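Local atomic coordinates of amino Transferase (Eubacterium rectale, PDB entry 3ELE), a protein that probably transfers amino groups between amino acids and keto acids as a pyridoxal-5'-phosphate-dependent class I and II aminotransferase of fold type I. Residues N36-S41 with E355-V360; L320-Y325 with F389-Y393; A99-Y103 with Y273-C277; T120-E126 with A144-V149. All blocks are in the same frame, centred on the assembly; numbering follows the deposited sequence.

Contacts 1 and 2 belong to what is probably the small domain and touch each other: Phe389 packs on both Phe40 and Val357, so helix 379-396 serves both. Contact 1 is largely buried and depends on backbone hydrogen bonds between parallel strands; contact 2, nearer the surface, is held by aromatic rings and one hydroxyl. Contacts 3 and 4, both partly buried, lie at the two outermost strands, 102-105 and 147-151, of the seven-stranded sheet in the large domain, their centres about 22 Å apart, and both reach the second subunit. Contact 3 joins strand to helix through two tyrosines, whereas contact 4 pairs two strands at their starts, with charged side chains, Arg147 exposed among them.

Contact 1 (N36-S41 with E355-V360); sequences NVYDFS and EDVLIV
Leu358 (chi1 m, chi2 t) lies at the apolar centre, with CD1 4.1 Å from Val37 CG1. Val357 and Tyr38 point to the other sheet face: Val357 CG2 is 4.1 Å from Tyr38 CD2, and Val357 CG1 equally far from Phe40 CE2. Phe40 CD2 also meets Ile359 CG2 at 4.1 Å, and helix 379-396 packs against Tyr38, Phe40 and Val357. The segments run parallel, 11° apart end to end, extended at Val37 to Asp39 and Val357 to Ile359, pairing Tyr38 with Val357 (CA to CA 4.7 Å) and Asp39 with Leu358 (4.8 Å). Three hydrogen bonds zip this two-stranded parallel sheet: Tyr38 N to Asp356 O (2.8 Å), Leu358 N to Tyr38 O (2.8 Å) and Phe40 N to Leu358 O (3.0 Å). Asp39 OD1 accepts from Ser41 N (3.0 Å) in an Asx turn and from Ser41 OG (2.6 Å). Asp356, at positive phi (59°), is the C' residue of the Schellman motif ending helix 345-353. At the polar edge a water donates to Asn36 O and Asp356 OD2, both at 2.6 Å, while Asp356 OD1 salt-bridges Arg28. Main-chain bonds thus join N- and C-terminal parts of the chain within the probable small domain, with both aspartate carboxylates satisfied.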
loop_
_atom_site.group_PDB
_atom_site.type_symbol
_atom_site.label_atom_id
_atom_site.label_comp_id
_atom_site.label_asym_id
_atom_site.label_seq_id
_atom_site.Cartn_x
_atom_site.Cartn_y
_atom_site.Cartn_z
ATOM N N ASN A 36 -25.628 -4.960 -27.512
ATOM C CA ASN A 36 -26.967 -5.019 -26.910
ATOM C C ASN A 36 -27.000 -5.104 -25.364
ATOM O O ASN A 36 -28.051 -5.419 -24.791
ATOM C CB ASN A 36 -27.729 -6.199 -27.528
ATOM C CG ASN A 36 -27.855 -6.083 -29.031
ATOM O OD1 ASN A 36 -28.320 -5.067 -29.545
ATOM N ND2 ASN A 36 -27.472 -7.131 -29.745
ATOM N N VAL A 37 -25.860 -4.827 -24.716
ATOM C CA VAL A 37 -25.733 -4.782 -23.254
ATOM C C VAL A 37 -25.291 -3.350 -22.906
ATOM O O VAL A 37 -24.287 -2.862 -23.429
ATOM C CB VAL A 37 -24.733 -5.824 -22.715
ATOM C CG1 VAL A 37 -24.579 -5.683 -21.210
ATOM C CG2 VAL A 37 -25.192 -7.232 -23.074
ATOM N N TYR A 38 -26.053 -2.697 -22.031
ATOM C CA TYR A 38 -25.835 -1.294 -21.665
ATOM C C TYR A 38 -25.362 -1.225 -20.226
ATOM O O TYR A 38 -26.127 -0.985 -19.277
ATOM C CB TYR A 38 -27.097 -0.491 -21.969
ATOM C CG TYR A 38 -27.618 -0.852 -23.358
ATOM C CD1 TYR A 38 -26.936 -0.451 -24.498
ATOM C CD2 TYR A 38 -28.760 -1.644 -23.518
ATOM C CE1 TYR A 38 -27.394 -0.811 -25.804
ATOM C CE2 TYR A 38 -29.248 -2.003 -24.831
ATOM C CZ TYR A 38 -28.552 -1.589 -25.960
ATOM O OH TYR A 38 -29.032 -1.942 -27.236
ATOM N N ASP A 39 -24.057 -1.441 -20.099
ATOM C CA ASP A 39 -23.377 -1.485 -18.819
ATOM C C ASP A 39 -22.890 -0.123 -18.349
ATOM O O ASP A 39 -21.867 0.389 -18.842
ATOM C CB ASP A 39 -22.209 -2.475 -18.912
ATOM C CG ASP A 39 -21.451 -2.635 -17.619
ATOM O OD1 ASP A 39 -21.960 -2.260 -16.526
ATOM O OD2 ASP A 39 -20.315 -3.166 -17.721
ATOM N N PHE A 40 -23.623 0.430 -17.367
ATOM C CA PHE A 40 -23.277 1.678 -16.702
ATOM C C PHE A 40 -22.901 1.428 -15.235
ATOM O O PHE A 40 -23.010 2.350 -14.427
ATOM C CB PHE A 40 -24.461 2.663 -16.730
ATOM C CG PHE A 40 -25.039 2.908 -18.092
ATOM C CD1 PHE A 40 -24.525 3.903 -18.928
ATOM C CD2 PHE A 40 -26.148 2.191 -18.518
ATOM C CE1 PHE A 40 -25.089 4.145 -20.174
ATOM C CE2 PHE A 40 -26.712 2.416 -19.769
ATOM C CZ PHE A 40 -26.184 3.397 -20.592
ATOM N N SER A 41 -22.409 0.229 -14.891
ATOM C CA SER A 41 -22.122 -0.145 -13.490
ATOM C C SER A 41 -20.781 0.338 -12.888
ATOM O O SER A 41 -20.767 1.328 -12.174
ATOM C CB SER A 41 -22.289 -1.663 -13.292
ATOM O OG SER A 41 -21.290 -2.387 -13.992
ATOM N N GLU A 355 -34.103 -5.249 -19.748
ATOM C CA GLU A 355 -33.738 -4.705 -21.071
ATOM C C GLU A 355 -32.224 -4.522 -21.213
ATOM O O GLU A 355 -31.761 -3.746 -22.061
ATOM C CB GLU A 355 -34.454 -3.358 -21.313
ATOM C CG GLU A 355 -35.969 -3.365 -21.053
ATOM C CD GLU A 355 -36.707 -4.456 -21.814
ATOM O OE1 GLU A 355 -36.329 -4.734 -22.973
ATOM O OE2 GLU A 355 -37.669 -5.028 -21.251
ATOM N N ASP A 356 -31.466 -5.255 -20.388
ATOM C CA ASP A 356 -30.001 -5.246 -20.370
ATOM C C ASP A 356 -29.332 -3.894 -20.087
ATOM O O ASP A 356 -28.218 -3.632 -20.560
ATOM C CB ASP A 356 -29.450 -5.936 -21.634
ATOM C CG ASP A 356 -29.718 -7.425 -21.644
ATOM O OD1 ASP A 356 -29.205 -8.106 -20.726
ATOM O OD2 ASP A 356 -30.387 -7.912 -22.587
ATOM N N VAL A 357 -30.006 -3.076 -19.268
ATOM C CA VAL A 357 -29.478 -1.810 -18.784
ATOM C C VAL A 357 -29.005 -2.099 -17.370
ATOM O O VAL A 357 -29.822 -2.404 -16.490
ATOM C CB VAL A 357 -30.531 -0.688 -18.821
ATOM C CG1 VAL A 357 -29.997 0.582 -18.151
ATOM C CG2 VAL A 357 -30.941 -0.409 -20.293
ATOM N N LEU A 358 -27.691 -1.995 -17.161
ATOM C CA LEU A 358 -27.056 -2.305 -15.903
ATOM C C LEU A 358 -26.723 -1.000 -15.158
ATOM O O LEU A 358 -25.725 -0.337 -15.421
ATOM C CB LEU A 358 -25.831 -3.210 -16.125
ATOM C CG LEU A 358 -26.014 -4.363 -17.133
ATOM C CD1 LEU A 358 -24.774 -5.238 -17.179
ATOM C CD2 LEU A 358 -27.220 -5.207 -16.810
ATOM N N ILE A 359 -27.634 -0.625 -14.271
ATOM C CA ILE A 359 -27.524 0.576 -13.436
ATOM C C ILE A 359 -27.492 0.112 -12.009
ATOM O O ILE A 359 -27.893 -1.007 -11.721
ATOM C CB ILE A 359 -28.640 1.619 -13.727
ATOM C CG1 ILE A 359 -30.060 1.024 -13.601
ATOM C CG2 ILE A 359 -28.426 2.140 -15.101
ATOM C CD1 ILE A 359 -31.178 1.985 -13.910
ATOM N N VAL A 360 -27.042 0.988 -11.117
ATOM C CA VAL A 360 -26.784 0.646 -9.720
ATOM C C VAL A 360 -27.703 1.420 -8.773
ATOM O O VAL A 360 -27.745 2.648 -8.833
ATOM C CB VAL A 360 -25.286 0.980 -9.391
ATOM C CG1 VAL A 360 -24.960 0.734 -7.936
ATOM C CG2 VAL A 360 -24.328 0.161 -10.294
HETATM O O HOH W 1 -30.382 -6.574 -24.842
#

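Contact 2 (L320-Y325 with F389-Y393); sequences LTRIGY and FEKIY
This is helix-end packing in the small domain, where the C-terminus of helix 306-323 meets helix 379-396 around an aromatic cluster of Tyr325, Phe389 and Tyr393. Phe389 (chi1 -82°) receives Leu320 CD2 over its ring face, 3.5 Å from the centroid, in a CH-pi contact; its edge points at the Tyr325 face in an offset edge-to-face pair (centroids 6.0 Å, planes 83°). Phe389 O accepts a 2.6 Å hydrogen bond from Tyr325 OH. Next, Glu390 N lies 3.6 Å from Ile323 CD1, and the CA atoms of these residues are 6.1 Å apart. Ile392 CB approaches Tyr325 OH at 3.5 Å. Tyr393 (chi1 t) sets CB 3.6 Å from Ile323 CG2 and turns its ring edge to the Tyr325 face (centroids 5.2 Å, planes 67°). Gly324, at phi 130°, leaves the helical conformation; a CB there would clash with Tyr393 OH. One water bridges the two, 2.6 Å from Gly324 O and 2.6 Å from Tyr393 OH.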
loop_
_atom_site.group_PDB
_atom_site.type_symbol
_atom_site.label_atom_id
_atom_site.label_comp_id
_atom_site.label_asym_id
_atom_site.label_seq_id
_atom_site.Cartn_x
_atom_site.Cartn_y
_atom_site.Cartn_z
ATOM N N LEU A 320 -32.017 10.909 -21.564
ATOM C CA LEU A 320 -32.822 10.477 -20.400
ATOM C C LEU A 320 -33.892 11.509 -20.037
ATOM O O LEU A 320 -35.034 11.142 -19.765
ATOM C CB LEU A 320 -31.937 10.156 -19.184
ATOM C CG LEU A 320 -31.028 8.918 -19.225
ATOM C CD1 LEU A 320 -30.356 8.775 -17.840
ATOM C CD2 LEU A 320 -31.756 7.633 -19.596
ATOM N N THR A 321 -33.512 12.787 -20.026
ATOM C CA THR A 321 -34.453 13.888 -19.772
ATOM C C THR A 321 -35.587 13.894 -20.824
ATOM O O THR A 321 -36.758 13.919 -20.470
ATOM C CB THR A 321 -33.703 15.231 -19.739
ATOM O OG1 THR A 321 -32.760 15.194 -18.657
ATOM C CG2 THR A 321 -34.646 16.413 -19.568
ATOM N N ARG A 322 -35.211 13.816 -22.098
ATOM C CA ARG A 322 -36.166 13.793 -23.232
ATOM C C ARG A 322 -37.217 12.668 -23.106
ATOM O O ARG A 322 -38.384 12.873 -23.464
ATOM C CB ARG A 322 -35.380 13.687 -24.550
ATOM C CG ARG A 322 -36.172 13.701 -25.861
ATOM C CD ARG A 322 -37.055 14.960 -26.015
ATOM N NE ARG A 322 -36.297 16.217 -25.915
ATOM C CZ ARG A 322 -36.832 17.444 -25.846
ATOM N NH1 ARG A 322 -38.156 17.634 -25.837
ATOM N NH2 ARG A 322 -36.024 18.503 -25.775
ATOM N N ILE A 323 -36.799 11.498 -22.593
ATOM C CA ILE A 323 -37.703 10.339 -22.361
ATOM C C ILE A 323 -38.702 10.602 -21.222
ATOM O O ILE A 323 -39.869 10.182 -21.318
ATOM C CB ILE A 323 -36.909 9.019 -22.085
ATOM C CG1 ILE A 323 -36.246 8.528 -23.378
ATOM C CG2 ILE A 323 -37.822 7.901 -21.576
ATOM C CD1 ILE A 323 -35.226 7.402 -23.142
ATOM N N GLY A 324 -38.247 11.321 -20.192
ATOM C CA GLY A 324 -39.049 11.656 -19.012
ATOM C C GLY A 324 -38.412 11.380 -17.661
ATOM O O GLY A 324 -39.050 11.622 -16.648
ATOM N N TYR A 325 -37.170 10.866 -17.636
ATOM C CA TYR A 325 -36.450 10.592 -16.394
ATOM C C TYR A 325 -36.011 11.885 -15.737
ATOM O O TYR A 325 -35.740 12.866 -16.428
ATOM C CB TYR A 325 -35.198 9.737 -16.647
ATOM C CG TYR A 325 -35.462 8.319 -17.086
ATOM C CD1 TYR A 325 -35.656 7.306 -16.142
ATOM C CD2 TYR A 325 -35.490 7.970 -18.443
ATOM C CE1 TYR A 325 -35.872 5.976 -16.530
ATOM C CE2 TYR A 325 -35.718 6.652 -18.843
ATOM C CZ TYR A 325 -35.899 5.659 -17.879
ATOM O OH TYR A 325 -36.124 4.355 -18.258
ATOM N N PHE A 389 -33.839 2.291 -22.550
ATOM C CA PHE A 389 -34.295 3.296 -21.561
ATOM C C PHE A 389 -35.753 3.734 -21.759
ATOM O O PHE A 389 -36.496 3.875 -20.782
ATOM C CB PHE A 389 -33.400 4.541 -21.545
ATOM C CG PHE A 389 -32.161 4.374 -20.719
ATOM C CD1 PHE A 389 -32.259 4.233 -19.331
ATOM C CD2 PHE A 389 -30.894 4.381 -21.307
ATOM C CE1 PHE A 389 -31.120 4.088 -18.543
ATOM C CE2 PHE A 389 -29.734 4.226 -20.520
ATOM C CZ PHE A 389 -29.846 4.081 -19.146
ATOM N N GLU A 390 -36.132 3.942 -23.016
ATOM C CA GLU A 390 -37.493 4.292 -23.399
ATOM C C GLU A 390 -38.472 3.165 -23.045
ATOM O O GLU A 390 -39.574 3.433 -22.559
ATOM C CB GLU A 390 -37.533 4.590 -24.911
ATOM C CG GLU A 390 -38.847 5.088 -25.481
ATOM C CD GLU A 390 -38.756 5.355 -26.990
ATOM O OE1 GLU A 390 -38.084 4.588 -27.729
ATOM O OE2 GLU A 390 -39.385 6.329 -27.442
ATOM N N LYS A 391 -38.067 1.915 -23.297
ATOM C CA LYS A 391 -38.904 0.740 -22.990
ATOM C C LYS A 391 -39.056 0.552 -21.474
ATOM O O LYS A 391 -40.149 0.223 -21.004
ATOM C CB LYS A 391 -38.337 -0.521 -23.649
ATOM C CG LYS A 391 -39.252 -1.734 -23.556
ATOM C CD LYS A 391 -38.804 -2.834 -24.503
ATOM C CE LYS A 391 -39.649 -4.091 -24.335
ATOM N NZ LYS A 391 -39.278 -5.170 -25.315
ATOM N N ILE A 392 -37.970 0.766 -20.726
ATOM C CA ILE A 392 -38.007 0.701 -19.249
ATOM C C ILE A 392 -39.035 1.726 -18.712
ATOM O O ILE A 392 -39.897 1.371 -17.913
ATOM C CB ILE A 392 -36.619 0.952 -18.605
ATOM C CG1 ILE A 392 -35.643 -0.185 -18.926
ATOM C CG2 ILE A 392 -36.737 1.097 -17.078
ATOM C CD1 ILE A 392 -34.182 0.229 -18.756
ATOM N N TYR A 393 -38.930 2.963 -19.195
ATOM C CA TYR A 393 -39.838 4.064 -18.843
ATOM C C TYR A 393 -41.308 3.688 -19.078
ATOM O O TYR A 393 -42.150 3.893 -18.200
ATOM C CB TYR A 393 -39.485 5.317 -19.651
ATOM C CG TYR A 393 -40.153 6.549 -19.121
ATOM C CD1 TYR A 393 -39.583 7.249 -18.054
ATOM C CD2 TYR A 393 -41.357 7.015 -19.662
ATOM C CE1 TYR A 393 -40.173 8.375 -17.542
ATOM C CE2 TYR A 393 -41.964 8.162 -19.151
ATOM C CZ TYR A 393 -41.348 8.825 -18.085
ATOM O OH TYR A 393 -41.894 9.943 -17.552
HETATM O O HOH W 2 -41.538 11.980 -16.026
#

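Contact 3 (A99-Y103 with Y273-C277); sequences ADNLY and YAAVC
Residues 99-101 form a 3-10 turn, closed by Leu102 N to Ala99 O (3.1 Å), and the chain then extends at Leu102 and Tyr103 into strand 102-105. Facing them, 273-277 is regular alpha helix within helix 269-282, with Cys277 N bonded to Tyr273 O (3.0 Å). The backbones stay well apart, CA to CA 8.0 Å for Asn101 and Tyr273 and 7.6 Å for Tyr103 and Cys277, so side chains span the gap. Tyr273 (chi1 t, chi2 89°) reaches across to donate a hydrogen bond from OH to Leu102 O (2.6 Å), while its CE1 lies 3.2 Å from Asp100 O. A water donates to Asp100 OD1 (2.9 Å) and Tyr273 OH (3.2 Å); that carboxylate also forms a salt bridge with Arg82. Tyr103, likewise t at chi1, projects toward the helix. Val276 CG1 sits over its ring face, 3.9 Å from Tyr103 CG, and Cys277 SG comes 3.7 Å from Tyr103 CE2 in an oblique sulfur-aromatic contact. Farther out, a second water links Tyr103 OH (2.6 Å) to Cys277 O (2.5 Å). Ala274, Ala275 and Cys277 pack on the second subunit. The arrangement is helix-on-sheet packing at an outermost strand of the mixed seven-stranded sheet, characteristic of the large domain of fold type I aminotransferases, here beside the dimer interface.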
loop_
_atom_site.group_PDB
_atom_site.type_symbol
_atom_site.label_atom_id
_atom_site.label_comp_id
_atom_site.label_asym_id
_atom_site.label_seq_id
_atom_site.Cartn_x
_atom_site.Cartn_y
_atom_site.Cartn_z
ATOM N N ALA A 99 7.478 21.390 -0.155
ATOM C CA ALA A 99 7.619 19.919 -0.279
ATOM C C ALA A 99 7.174 19.163 0.999
ATOM O O ALA A 99 6.483 18.130 0.929
ATOM C CB ALA A 99 9.065 19.557 -0.615
ATOM N N ASP A 100 7.520 19.713 2.160
ATOM C CA ASP A 100 7.214 19.079 3.452
ATOM C C ASP A 100 5.740 19.077 3.885
ATOM O O ASP A 100 5.429 18.540 4.940
ATOM C CB ASP A 100 8.103 19.664 4.567
ATOM C CG ASP A 100 9.578 19.375 4.351
ATOM O OD1 ASP A 100 9.915 18.366 3.698
ATOM O OD2 ASP A 100 10.412 20.155 4.849
ATOM N N ASN A 101 4.856 19.708 3.109
ATOM C CA ASN A 101 3.421 19.640 3.342
ATOM C C ASN A 101 2.822 18.373 2.674
ATOM O O ASN A 101 1.654 18.071 2.915
ATOM C CB ASN A 101 2.713 20.912 2.801
ATOM C CG ASN A 101 2.962 22.147 3.656
ATOM O OD1 ASN A 101 3.563 23.110 3.203
ATOM N ND2 ASN A 101 2.500 22.120 4.886
ATOM N N LEU A 102 3.610 17.641 1.866
ATOM C CA LEU A 102 3.130 16.467 1.106
ATOM C C LEU A 102 3.664 15.152 1.638
ATOM O O LEU A 102 4.776 15.111 2.181
ATOM C CB LEU A 102 3.511 16.587 -0.378
ATOM C CG LEU A 102 2.720 17.503 -1.322
ATOM C CD1 LEU A 102 1.263 17.026 -1.383
ATOM C CD2 LEU A 102 2.798 18.963 -0.942
ATOM N N TYR A 103 2.849 14.098 1.509
ATOM C CA TYR A 103 3.251 12.712 1.826
ATOM C C TYR A 103 2.762 11.876 0.648
ATOM O O TYR A 103 1.557 11.796 0.440
ATOM C CB TYR A 103 2.639 12.253 3.154
ATOM C CG TYR A 103 3.030 10.858 3.584
ATOM C CD1 TYR A 103 2.359 9.748 3.095
ATOM C CD2 TYR A 103 4.053 10.641 4.488
ATOM C CE1 TYR A 103 2.701 8.460 3.470
ATOM C CE2 TYR A 103 4.408 9.357 4.864
ATOM C CZ TYR A 103 3.722 8.266 4.359
ATOM O OH TYR A 103 4.043 6.971 4.718
ATOM N N TYR A 273 1.591 15.654 10.870
ATOM C CA TYR A 273 2.424 15.080 9.814
ATOM C C TYR A 273 3.160 13.848 10.336
ATOM O O TYR A 273 3.290 12.885 9.609
ATOM C CB TYR A 273 3.395 16.104 9.260
ATOM C CG TYR A 273 4.081 15.697 7.993
ATOM C CD1 TYR A 273 3.517 15.980 6.758
ATOM C CD2 TYR A 273 5.326 15.059 8.022
ATOM C CE1 TYR A 273 4.162 15.626 5.564
ATOM C CE2 TYR A 273 5.994 14.707 6.833
ATOM C CZ TYR A 273 5.402 14.994 5.608
ATOM O OH TYR A 273 6.054 14.654 4.441
ATOM N N ALA A 274 3.597 13.876 11.598
ATOM C CA ALA A 274 4.232 12.718 12.237
ATOM C C ALA A 274 3.244 11.551 12.270
ATOM O O ALA A 274 3.611 10.452 11.856
ATOM C CB ALA A 274 4.742 13.065 13.659
ATOM N N ALA A 275 1.985 11.802 12.671
ATOM C CA ALA A 275 0.939 10.744 12.734
ATOM C C ALA A 275 0.591 10.177 11.339
ATOM O O ALA A 275 0.296 8.997 11.197
ATOM C CB ALA A 275 -0.302 11.251 13.432
ATOM N N VAL A 276 0.618 11.039 10.330
ATOM C CA VAL A 276 0.443 10.633 8.929
ATOM C C VAL A 276 1.565 9.656 8.547
ATOM O O VAL A 276 1.260 8.538 8.165
ATOM C CB VAL A 276 0.322 11.856 8.004
ATOM C CG1 VAL A 276 0.425 11.464 6.487
ATOM C CG2 VAL A 276 -1.009 12.582 8.314
ATOM N N CYS A 277 2.836 10.045 8.716
ATOM C CA CYS A 277 3.989 9.124 8.508
ATOM C C CYS A 277 3.881 7.806 9.297
ATOM O O CYS A 277 4.095 6.725 8.736
ATOM C CB CYS A 277 5.317 9.800 8.855
ATOM S SG CYS A 277 5.695 11.220 7.805
HETATM O O HOH W 3 8.929 15.939 5.038
HETATM O O HOH W 4 5.638 6.603 6.711
#

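Contact 4 (T120-E126 with A144-V149); sequences TSDAYDE and AGARLV
Thr120, just past helix 108-119, adopts the m rotamer and points toward the other segment: CG2 lies 3.3 Å from Ala144 O, and OG1 3.6 Å from Ala144 CB, while OG1 is also hydrogen-bonded to Phe116 O. Asp122 (chi1 t) forms an Asx turn, OD1 accepting from Tyr124 N at 2.7 Å, within a type I turn closed by Asp125 N to Asp122 O (3.1 Å). Asp125 (chi1 m) curls back so that OD2 accepts from Ser121 N at 2.8 Å, bracing the loop. Gly145, at phi 93°, ends helix 136-143 in a Schellman motif, its O 3.5 Å from Ala123 CA in a CA-H...O contact. The strands then meet in parallel: Arg147 N bonds to Asp125 O (2.9 Å), and Glu126 pairs with Arg147 (CA to CA 4.9 Å), both side chains on the same sheet face. Arg147 (m, t, m) extends NH2 to the edge of the Tyr124 ring, 3.9 Å from Tyr124 CD1. Glu126 (m, t) places OE1 3.8 Å from Val149 CG2 and bonds Asn170. A water donates to Tyr124 O and Glu126 OE2, both at 2.6 Å, and weakly accepts from Arg147 NH2 (3.0 Å). With helix 136-143 connecting them, 126-130 and 147-151 start here as parallel strands of a beta-alpha-beta unit, 147-151 being outermost in the large-domain aminotransferase sheet.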
loop_
_atom_site.group_PDB
_atom_site.type_symbol
_atom_site.label_atom_id
_atom_site.label_comp_id
_atom_site.label_asym_id
_atom_site.label_seq_id
_atom_site.Cartn_x
_atom_site.Cartn_y
_atom_site.Cartn_z
ATOM N N THR A 120 -7.685 8.448 14.400
ATOM C CA THR A 120 -8.477 7.624 15.365
ATOM C C THR A 120 -7.713 7.258 16.675
ATOM O O THR A 120 -6.729 6.495 16.667
ATOM C CB THR A 120 -9.037 6.357 14.691
ATOM O OG1 THR A 120 -9.760 6.734 13.509
ATOM C CG2 THR A 120 -9.972 5.559 15.638
ATOM N N SER A 121 -8.189 7.776 17.804
ATOM C CA SER A 121 -7.562 7.517 19.101
ATOM C C SER A 121 -8.480 6.754 20.072
ATOM O O SER A 121 -8.094 6.528 21.235
ATOM C CB SER A 121 -7.111 8.854 19.701
ATOM O OG SER A 121 -8.217 9.704 19.978
ATOM N N ASP A 122 -9.670 6.337 19.618
ATOM C CA ASP A 122 -10.672 5.722 20.500
ATOM C C ASP A 122 -11.737 4.995 19.671
ATOM O O ASP A 122 -12.080 5.426 18.563
ATOM C CB ASP A 122 -11.266 6.830 21.403
ATOM C CG ASP A 122 -12.259 6.320 22.428
ATOM O OD1 ASP A 122 -13.406 6.046 22.045
ATOM O OD2 ASP A 122 -11.926 6.271 23.634
ATOM N N ALA A 123 -12.250 3.894 20.222
ATOM C CA ALA A 123 -13.290 3.081 19.590
ATOM C C ALA A 123 -14.575 3.858 19.282
ATOM O O ALA A 123 -15.331 3.487 18.375
ATOM C CB ALA A 123 -13.627 1.837 20.491
ATOM N N TYR A 124 -14.834 4.906 20.063
ATOM C CA TYR A 124 -16.030 5.712 19.901
ATOM C C TYR A 124 -15.894 6.912 18.965
ATOM O O TYR A 124 -16.876 7.618 18.765
ATOM C CB TYR A 124 -16.588 6.097 21.260
ATOM C CG TYR A 124 -16.938 4.901 22.117
ATOM C CD1 TYR A 124 -17.849 3.946 21.656
ATOM C CD2 TYR A 124 -16.403 4.742 23.405
ATOM C CE1 TYR A 124 -18.207 2.845 22.425
ATOM C CE2 TYR A 124 -16.764 3.632 24.211
ATOM C CZ TYR A 124 -17.669 2.679 23.703
ATOM O OH TYR A 124 -18.044 1.592 24.458
ATOM N N ASP A 125 -14.710 7.110 18.373
ATOM C CA ASP A 125 -14.483 8.166 17.370
ATOM C C ASP A 125 -15.414 8.016 16.181
ATOM O O ASP A 125 -15.626 6.893 15.694
ATOM C CB ASP A 125 -13.037 8.137 16.850
ATOM C CG ASP A 125 -12.047 8.666 17.859
ATOM O OD1 ASP A 125 -12.454 9.107 18.964
ATOM O OD2 ASP A 125 -10.858 8.654 17.549
ATOM N N GLU A 126 -15.971 9.140 15.733
ATOM C CA GLU A 126 -16.888 9.161 14.590
ATOM C C GLU A 126 -16.356 10.012 13.456
ATOM O O GLU A 126 -15.766 11.074 13.696
ATOM C CB GLU A 126 -18.239 9.696 15.033
ATOM C CG GLU A 126 -18.968 8.775 16.033
ATOM C CD GLU A 126 -20.228 9.387 16.680
ATOM O OE1 GLU A 126 -20.584 10.553 16.407
ATOM O OE2 GLU A 126 -20.851 8.690 17.504
ATOM N N ALA A 144 -9.823 1.597 10.792
ATOM C CA ALA A 144 -9.076 2.422 11.762
ATOM C C ALA A 144 -9.596 2.272 13.187
ATOM O O ALA A 144 -9.010 2.837 14.086
ATOM C CB ALA A 144 -9.118 3.891 11.353
ATOM N N GLY A 145 -10.700 1.556 13.383
ATOM C CA GLY A 145 -11.319 1.356 14.690
ATOM C C GLY A 145 -12.413 2.352 15.048
ATOM O O GLY A 145 -12.896 2.328 16.186
ATOM N N ALA A 146 -12.835 3.188 14.085
ATOM C CA ALA A 146 -13.832 4.243 14.298
ATOM C C ALA A 146 -15.157 3.853 13.671
ATOM O O ALA A 146 -15.308 2.744 13.157
ATOM C CB ALA A 146 -13.327 5.565 13.725
ATOM N N ARG A 147 -16.126 4.759 13.741
ATOM C CA ARG A 147 -17.445 4.533 13.179
ATOM C C ARG A 147 -17.865 5.637 12.216
ATOM O O ARG A 147 -17.404 6.763 12.302
ATOM C CB ARG A 147 -18.462 4.314 14.301
ATOM C CG ARG A 147 -18.381 2.881 14.866
ATOM C CD ARG A 147 -19.587 2.563 15.704
ATOM N NE ARG A 147 -19.621 3.373 16.921
ATOM C CZ ARG A 147 -20.654 3.447 17.765
ATOM N NH1 ARG A 147 -21.786 2.776 17.533
ATOM N NH2 ARG A 147 -20.551 4.204 18.866
ATOM N N LEU A 148 -18.713 5.262 11.271
ATOM C CA LEU A 148 -19.183 6.163 10.242
ATOM C C LEU A 148 -20.580 6.662 10.612
ATOM O O LEU A 148 -21.420 5.887 11.074
ATOM C CB LEU A 148 -19.211 5.459 8.902
ATOM C CG LEU A 148 -19.486 6.352 7.696
ATOM C CD1 LEU A 148 -18.300 7.309 7.470
ATOM C CD2 LEU A 148 -19.735 5.491 6.483
ATOM N N VAL A 149 -20.798 7.959 10.428
ATOM C CA VAL A 149 -22.082 8.627 10.677
ATOM C C VAL A 149 -22.484 9.258 9.341
ATOM O O VAL A 149 -21.716 10.016 8.777
ATOM C CB VAL A 149 -21.916 9.674 11.790
ATOM C CG1 VAL A 149 -23.181 10.532 11.974
ATOM C CG2 VAL A 149 -21.581 8.970 13.051
HETATM O O HOH W 5 -19.416 6.959 18.834
#